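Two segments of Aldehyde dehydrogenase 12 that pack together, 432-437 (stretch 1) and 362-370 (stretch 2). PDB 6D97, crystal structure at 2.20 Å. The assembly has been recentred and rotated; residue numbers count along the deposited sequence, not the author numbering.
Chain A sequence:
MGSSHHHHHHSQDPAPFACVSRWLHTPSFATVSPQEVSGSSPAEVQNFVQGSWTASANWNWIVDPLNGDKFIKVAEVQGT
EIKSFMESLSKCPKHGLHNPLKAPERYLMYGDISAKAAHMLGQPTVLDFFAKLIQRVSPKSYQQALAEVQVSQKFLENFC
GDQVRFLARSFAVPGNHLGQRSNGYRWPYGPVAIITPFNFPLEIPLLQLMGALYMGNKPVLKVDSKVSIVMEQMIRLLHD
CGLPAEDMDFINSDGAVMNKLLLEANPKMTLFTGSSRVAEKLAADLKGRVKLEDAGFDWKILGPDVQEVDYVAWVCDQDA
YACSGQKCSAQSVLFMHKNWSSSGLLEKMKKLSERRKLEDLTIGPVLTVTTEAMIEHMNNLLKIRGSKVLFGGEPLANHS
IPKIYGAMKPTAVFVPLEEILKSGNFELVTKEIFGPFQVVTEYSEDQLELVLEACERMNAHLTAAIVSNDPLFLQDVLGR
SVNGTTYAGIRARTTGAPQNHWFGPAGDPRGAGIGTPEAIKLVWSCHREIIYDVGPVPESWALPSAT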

# COMPACT_ATOMS: atom_id res chain seq x y z
N GLU A 432 25.19 -22.29 18.31
CA GLU A 432 25.06 -22.63 16.91
C GLU A 432 26.28 -23.40 16.44
O GLU A 432 27.41 -22.89 16.54
CB GLU A 432 24.86 -21.38 16.05
CG GLU A 432 24.53 -21.69 14.60
CD GLU A 432 24.73 -20.51 13.69
OE1 GLU A 432 25.65 -19.72 13.96
OE2 GLU A 432 23.98 -20.37 12.70
N ILE A 433 26.07 -24.61 15.92
CA ILE A 433 27.11 -25.41 15.28
C ILE A 433 26.79 -25.42 13.79
O ILE A 433 25.83 -26.07 13.35
CB ILE A 433 27.18 -26.84 15.84
CG1 ILE A 433 27.00 -26.83 17.37
CG2 ILE A 433 28.50 -27.52 15.47
CD1 ILE A 433 28.16 -26.17 18.14
N PHE A 434 27.61 -24.71 13.00
CA PHE A 434 27.34 -24.56 11.57
C PHE A 434 27.79 -25.83 10.86
O PHE A 434 28.68 -25.85 10.01
CB PHE A 434 28.00 -23.31 11.01
CG PHE A 434 27.19 -22.66 9.91
CD1 PHE A 434 25.90 -22.23 10.17
CD2 PHE A 434 27.69 -22.53 8.63
CE1 PHE A 434 25.13 -21.66 9.16
CE2 PHE A 434 26.92 -21.96 7.63
CZ PHE A 434 25.64 -21.53 7.90
N GLY A 435 27.12 -26.94 11.23
CA GLY A 435 27.38 -28.26 10.71
C GLY A 435 26.17 -29.15 10.86
O GLY A 435 25.12 -28.73 11.34
N PRO A 436 26.31 -30.43 10.46
CA PRO A 436 25.15 -31.36 10.52
C PRO A 436 24.93 -31.87 11.95
O PRO A 436 25.33 -32.98 12.33
CB PRO A 436 25.56 -32.47 9.56
CG PRO A 436 27.11 -32.37 9.42
CD PRO A 436 27.57 -31.14 10.16
N PHE A 437 24.25 -31.06 12.75
CA PHE A 437 24.15 -31.32 14.19
C PHE A 437 22.92 -30.61 14.72
O PHE A 437 22.72 -29.42 14.46
CB PHE A 437 25.41 -30.85 14.94
CG PHE A 437 25.42 -31.20 16.41
CD1 PHE A 437 24.75 -30.42 17.33
CD2 PHE A 437 26.07 -32.34 16.86
CE1 PHE A 437 24.74 -30.76 18.68
CE2 PHE A 437 26.05 -32.67 18.21
CZ PHE A 437 25.39 -31.89 19.11
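Stretch 2, residues 362-370: TIGPVLTVT

Neither of the two segments forms a regular helix over its contact surface, and their contact is a packing of loop on loop. Stretch 2 crosses stretch 1 obliquely and in the opposing sense: as stretch 1 advances from Phe434 through Gly435 to Pro436, its nearest partners step backward from Val369 through Val366 to Ile363. The CA atoms of Gly435 and Val366 lie 5.9 Å apart and those of Phe434 and Val369 6.5 Å apart, whereas at Pro436 and Ile363 the CA separation widens to 8.0 Å, a gap that side chains must span. No direct hydrogen bond crosses the interface, so what holds it is apolar contact and one bridging water; together the segments bury 289 Å².

Glu432 stands beyond reach of stretch 2, and its partly exposed position suits a charged side chain. The contact begins at Ile433, whose CA-to-CB bond points sideways. Its CG2 reaches CG1 of Val369 at 4.2 Å, a loose touch between two branched aliphatic side chains.

Phe434 gives up more surface to stretch 2 than any other residue of its segment. Its CB lies 4.2 Å from CG2 of Val369 and 3.9 Å from OG1 of Thr368, a hydroxyl that approaches the aromatic ring obliquely. The backbone takes part as well. Phe434 O lies 3.1 Å from CG1 of Val366 and 3.8 Å from CG2 of Val369, so two methyl groups lie near the carbonyl oxygen, and neither can donate a conventional hydrogen bond to it. Its polar need is met instead by water 1, which donates to Phe434 O at 2.7 Å and accepts from Thr368 OG1 at 2.5 Å. Threonine suits this place because its hydroxyl can supply the proton for the second bond, tying the two stretches together through a single solvent molecule.

At Gly435 stretch 1 comes close to Val366, with Gly435 CA 3.9 Å from Val366 CG1. An ideal CB here would point toward stretch 2 and lie only 3.4 Å from that methyl, and it would also clash with CD of the following Pro436 at 2.8 Å. Glycine therefore suits both the close approach and the extended backbone, with phi and psi of -156° and -177°. Weak backbone hydrogen bonds run from Gly435 N to Ile433 O (2.6 Å) and from Phe437 N to Gly435 O (2.9 Å).

Pro436 points its CB toward stretch 2 and presents a compact, apolar ring. Pro436 CD meets CG2 of Val366 at 3.7 Å, while Pro436 CG meets CD1 of Ile363 at 3.6 Å. Ile363 sets out sideways from its backbone, but the end of its side chain comes nearer, and this reach closes the wider gap between the stretches. A buried proline, with its apolar ring, suits a place against the aliphatic side chains of Val366 and Ile363. With Phe437 the chain enters a strand and passes out of reach of stretch 2.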

# COMPACT_ATOMS: atom_id res chain seq x y z
N THR A 362 25.14 -35.29 -0.11
CA THR A 362 24.07 -35.17 0.87
C THR A 362 24.61 -35.14 2.30
O THR A 362 23.85 -34.83 3.23
CB THR A 362 23.07 -36.32 0.70
OG1 THR A 362 23.78 -37.55 0.51
CG2 THR A 362 22.18 -36.06 -0.51
N ILE A 363 25.88 -35.50 2.48
CA ILE A 363 26.69 -35.11 3.63
C ILE A 363 28.04 -34.73 3.06
O ILE A 363 28.44 -35.22 2.00
CB ILE A 363 26.82 -36.23 4.69
CG1 ILE A 363 27.40 -35.68 6.00
CG2 ILE A 363 27.69 -37.36 4.18
CD1 ILE A 363 26.48 -34.75 6.75
N GLY A 364 28.75 -33.82 3.73
CA GLY A 364 30.01 -33.38 3.20
C GLY A 364 30.84 -32.48 4.08
O GLY A 364 30.59 -32.33 5.28
N PRO A 365 31.86 -31.85 3.48
CA PRO A 365 32.76 -30.98 4.24
C PRO A 365 32.00 -29.86 4.94
O PRO A 365 31.00 -29.35 4.44
CB PRO A 365 33.71 -30.43 3.17
CG PRO A 365 33.60 -31.38 2.02
CD PRO A 365 32.20 -31.90 2.05
N VAL A 366 32.50 -29.50 6.12
CA VAL A 366 31.93 -28.44 6.95
C VAL A 366 32.99 -27.36 7.05
O VAL A 366 33.99 -27.51 7.76
CB VAL A 366 31.51 -28.95 8.34
CG1 VAL A 366 30.92 -27.82 9.14
CG2 VAL A 366 30.53 -30.10 8.20
N LEU A 367 32.78 -26.26 6.33
CA LEU A 367 33.87 -25.35 6.02
C LEU A 367 34.28 -24.47 7.20
O LEU A 367 35.37 -23.89 7.16
CB LEU A 367 33.50 -24.47 4.82
CG LEU A 367 33.25 -25.17 3.49
CD1 LEU A 367 33.43 -24.21 2.32
CD2 LEU A 367 34.15 -26.38 3.33
N THR A 368 33.46 -24.37 8.25
CA THR A 368 33.79 -23.47 9.35
C THR A 368 33.77 -24.15 10.72
O THR A 368 33.94 -23.46 11.73
CB THR A 368 32.86 -22.26 9.37
OG1 THR A 368 31.50 -22.69 9.50
CG2 THR A 368 33.02 -21.44 8.10
N VAL A 369 33.56 -25.46 10.80
CA VAL A 369 33.64 -26.19 12.07
C VAL A 369 34.41 -27.48 11.81
O VAL A 369 34.02 -28.27 10.94
CB VAL A 369 32.27 -26.51 12.68
CG1 VAL A 369 32.42 -26.98 14.12
CG2 VAL A 369 31.34 -25.31 12.60
N THR A 370 35.49 -27.69 12.56
CA THR A 370 36.26 -28.92 12.40
C THR A 370 35.53 -30.10 13.02
O THR A 370 34.59 -29.95 13.82
CB THR A 370 37.64 -28.77 13.05
OG1 THR A 370 37.49 -28.64 14.47
CG2 THR A 370 38.36 -27.55 12.50
O HOH W 1 30.43 -24.66 8.30